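PDB 6A5N: histone-lysine N-methyltransferase, H3 lysine-9 specific SUVH6 from Arabidopsis thaliana, which catalyses histone H3-K9 methylation and binds methylated DNA, probably coupling the two marks through its SRA and SET domains. Local coordinates for a contact of chain A with DNA. Coordinates in Å, arbitrary orientation; residue numbers count along the deposited sequence, not the author numbering.

A contact of chain A with DNA. Residues 95-96, 112-114, 116, 119, 129-132. With nucleotides of chain B.
Strands 105-113 and 126-130 of the SRA domain, with the loops that follow them, form a pocket around the unpaired 5-methylcytosine 5CM8, a worked example of reading a base by its edges after it has left the helix, as SRA domains do by base flipping. Tyr129 supplies the floor. Its ring lies nearly parallel to the base, and the exocyclic amine N4 sits 3.2 Å above the ring plane, offset toward the rim. With CG anti to the backbone N (chi1 -167°), the ring reaches under the amine side of the base, and its hydroxyl OH donates to Val112 O at 2.7 Å, from above that carbonyl plane, which anchors the far tip of the ring and helps keep it beneath the base. A serine in place of Tyr129 would probably leave one face of the base without support and Val112 O without its hydroxyl partner.

The Watson-Crick edge is read by Asp119. Its OD1 accepts a hydrogen bond from N4 at 2.8 Å on its syn lone pair, while the backbone N of Thr130 reaches the same oxygen nearly along its C-O axis, holding the carboxylate in place. The other oxygen, OD2, lies 2.7 Å from ring nitrogen N3; a hydrogen bond there would require a proton on one of the two, which the structure does not show. Thr130 O accepts from N4 on the Hoogsteen edge, so the amine is gripped from two directions, which would be expected to favour cytosine over thymine, whose O4 carbonyl could not donate either bond. Across the base, O2 receives the backbone N of both Ser114, at 2.7 Å, and Gly116.

The 5-methyl, C5A, lies 3.3 Å from Tyr129 OH, with ring carbon CE2 and, more distantly, Gln132 CB also beside it, so it is probably sensed through these loose contacts. The strand is held at its phosphate, where Gly96 N donates to OP1 at 2.7 Å, with 162° at the hydrogen.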
ATOM      1  N   ALA A  95     -12.061 -16.679  13.213  1.00 55.51           N
ATOM      2  CA  ALA A  95     -11.335 -17.734  13.951  1.00 58.12           C
ATOM      3  C   ALA A  95      -9.856 -17.838  13.604  1.00 51.11           C
ATOM      4  O   ALA A  95      -9.460 -17.642  12.452  1.00 45.41           O
ATOM      5  CB  ALA A  95     -11.996 -19.089  13.719  1.00 51.20           C
ATOM      6  N   GLY A  96      -9.049 -18.180  14.602  1.00 47.00           N
ATOM      7  CA  GLY A  96      -7.617 -18.330  14.409  1.00 51.19           C
ATOM      8  C   GLY A  96      -7.183 -19.557  13.626  1.00 47.78           C
ATOM      9  O   GLY A  96      -6.173 -19.514  12.911  1.00 46.10           O
ATOM     10  N   VAL A 112      -3.857 -17.792  12.764  1.00 55.59           N
ATOM     11  CA  VAL A 112      -3.733 -16.359  12.980  1.00 49.47           C
ATOM     12  C   VAL A 112      -3.442 -16.091  14.449  1.00 48.99           C
ATOM     13  O   VAL A 112      -4.252 -16.433  15.314  1.00 50.65           O
ATOM     14  CB  VAL A 112      -5.016 -15.619  12.544  1.00 48.82           C
ATOM     15  CG1 VAL A 112      -5.023 -14.180  13.073  1.00 46.54           C
ATOM     16  CG2 VAL A 112      -5.124 -15.625  11.037  1.00 40.48           C
ATOM     17  N   ALA A 113      -2.276 -15.512  14.734  1.00 56.03           N
ATOM     18  CA  ALA A 113      -1.928 -15.103  16.102  1.00 55.99           C
ATOM     19  C   ALA A 113      -2.020 -13.578  16.243  1.00 57.39           C
ATOM     20  O   ALA A 113      -1.047 -12.859  15.970  1.00 56.35           O
ATOM     21  CB  ALA A 113      -0.529 -15.599  16.485  1.00 51.78           C
ATOM     22  N   SER A 114      -3.182 -13.116  16.707  1.00 56.28           N
ATOM     23  CA  SER A 114      -3.519 -11.697  16.799  1.00 63.60           C
ATOM     24  C   SER A 114      -3.359 -11.090  18.182  1.00 77.82           C
ATOM     25  O   SER A 114      -3.615  -9.904  18.363  1.00 84.67           O
ATOM     26  CB  SER A 114      -4.971 -11.489  16.366  1.00 61.10           C
ATOM     27  OG  SER A 114      -5.134 -11.570  14.971  1.00 61.77           O
ATOM     28  N   GLY A 116      -5.109 -12.309  20.821  1.00 86.17           N
ATOM     29  CA  GLY A 116      -6.360 -12.549  21.517  1.00 84.03           C
ATOM     30  C   GLY A 116      -6.167 -13.425  22.740  1.00 86.14           C
ATOM     31  O   GLY A 116      -6.677 -13.107  23.825  1.00 94.08           O
ATOM     32  N   ASP A 119      -0.555 -15.995  23.284  1.00 70.66           N
ATOM     33  CA  ASP A 119       0.416 -16.641  22.414  1.00 65.46           C
ATOM     34  C   ASP A 119       1.826 -16.188  22.754  1.00 75.51           C
ATOM     35  O   ASP A 119       2.024 -15.131  23.361  1.00 81.58           O
ATOM     36  CB  ASP A 119       0.115 -16.328  20.949  1.00 63.71           C
ATOM     37  CG  ASP A 119      -1.214 -16.886  20.488  1.00 68.28           C
ATOM     38  OD1 ASP A 119      -1.517 -18.043  20.837  1.00 71.44           O
ATOM     39  OD2 ASP A 119      -1.945 -16.179  19.763  1.00 66.92           O
ATOM     40  N   TYR A 129       1.443 -21.392  20.330  1.00 61.17           N
ATOM     41  CA  TYR A 129       0.100 -20.982  19.939  1.00 60.33           C
ATOM     42  C   TYR A 129      -0.949 -21.618  20.836  1.00 59.62           C
ATOM     43  O   TYR A 129      -1.035 -22.852  20.935  1.00 62.44           O
ATOM     44  CB  TYR A 129      -0.146 -21.352  18.473  1.00 57.92           C
ATOM     45  CG  TYR A 129      -1.363 -20.710  17.857  1.00 57.70           C
ATOM     46  CD1 TYR A 129      -1.354 -19.374  17.500  1.00 66.60           C
ATOM     47  CD2 TYR A 129      -2.505 -21.449  17.595  1.00 56.99           C
ATOM     48  CE1 TYR A 129      -2.465 -18.778  16.919  1.00 64.42           C
ATOM     49  CE2 TYR A 129      -3.610 -20.877  17.020  1.00 59.97           C
ATOM     50  CZ  TYR A 129      -3.586 -19.540  16.684  1.00 63.66           C
ATOM     51  OH  TYR A 129      -4.694 -18.973  16.104  1.00 63.22           O
ATOM     52  N   THR A 130      -1.747 -20.772  21.479  1.00 60.50           N
ATOM     53  CA  THR A 130      -2.832 -21.236  22.331  1.00 56.68           C
ATOM     54  C   THR A 130      -3.977 -21.800  21.505  1.00 61.36           C
ATOM     55  O   THR A 130      -4.358 -21.225  20.475  1.00 59.61           O
ATOM     56  CB  THR A 130      -3.353 -20.102  23.223  1.00 53.08           C
ATOM     57  OG1 THR A 130      -2.264 -19.539  23.975  1.00 53.12           O
ATOM     58  CG2 THR A 130      -4.417 -20.613  24.169  1.00 53.72           C
ATOM     59  N   GLY A 131      -4.529 -22.905  21.949  1.00 62.76           N
ATOM     60  CA  GLY A 131      -5.630 -23.509  21.258  1.00 64.18           C
ATOM     61  C   GLY A 131      -6.824 -22.632  21.412  1.00 63.69           C
ATOM     62  O   GLY A 131      -6.719 -21.593  21.999  1.00 60.06           O
ATOM     63  N   GLN A 132      -7.954 -23.051  20.876  1.00 59.24           N
ATOM     64  CA  GLN A 132      -9.158 -22.262  20.970  1.00 68.02           C
ATOM     65  C   GLN A 132     -10.247 -22.977  21.729  1.00 73.62           C
ATOM     66  O   GLN A 132     -10.660 -24.054  21.367  1.00 77.59           O
ATOM     67  CB  GLN A 132      -9.649 -21.891  19.570  1.00 68.83           C
ATOM     68  CG  GLN A 132     -10.501 -22.935  18.887  1.00 68.63           C
ATOM     69  CD  GLN A 132     -10.700 -22.701  17.407  1.00 69.18           C
ATOM     70  OE1 GLN A 132     -10.330 -21.676  16.861  1.00 66.04           O
ATOM     71  NE2 GLN A 132     -11.298 -23.668  16.751  1.00 69.03           N
TER
ATOM     72  N1  5CM B   8      -6.567 -15.816  17.881  1.00 57.73           N
ATOM     73  C2  5CM B   8      -5.428 -15.350  18.429  1.00 60.79           C
ATOM     74  N3  5CM B   8      -4.534 -16.240  19.031  1.00 67.16           N
ATOM     75  C4  5CM B   8      -4.871 -17.593  19.185  1.00 62.87           C
ATOM     76  C5  5CM B   8      -6.085 -18.060  18.714  1.00 58.11           C
ATOM     77  C5A 5CM B   8      -6.447 -19.385  18.851  1.00 56.65           C
ATOM     78  C6  5CM B   8      -6.939 -17.163  18.093  1.00 58.94           C
ATOM     79  O2  5CM B   8      -5.104 -14.183  18.274  1.00 67.00           O
ATOM     80  N4  5CM B   8      -4.078 -18.482  19.776  1.00 64.27           N
ATOM     81  C1' 5CM B   8      -7.688 -15.031  17.275  1.00 55.95           C
ATOM     82  C2' 5CM B   8      -8.665 -15.239  16.226  1.00 50.95           C
ATOM     83  C3' 5CM B   8      -9.214 -13.704  16.536  1.00 67.43           C
ATOM     84  C4' 5CM B   8      -9.616 -13.832  18.017  1.00 63.75           C
ATOM     85  O4' 5CM B   8      -8.402 -14.516  18.423  1.00 50.81           O
ATOM     86  O3' 5CM B   8      -8.237 -12.649  16.332  1.00 75.68           O
ATOM     87  C5' 5CM B   8     -10.540 -14.886  17.394  1.00 64.91           C
ATOM     88  O5' 5CM B   8     -10.739 -15.894  18.393  1.00 67.67           O
ATOM     89  P   5CM B   8     -11.090 -17.452  18.069  1.00 64.86           P
ATOM     90  OP1 5CM B   8     -10.124 -18.055  17.123  1.00 66.72           O
ATOM     91  OP2 5CM B   8     -11.385 -18.128  19.351  1.00 71.80           O
TER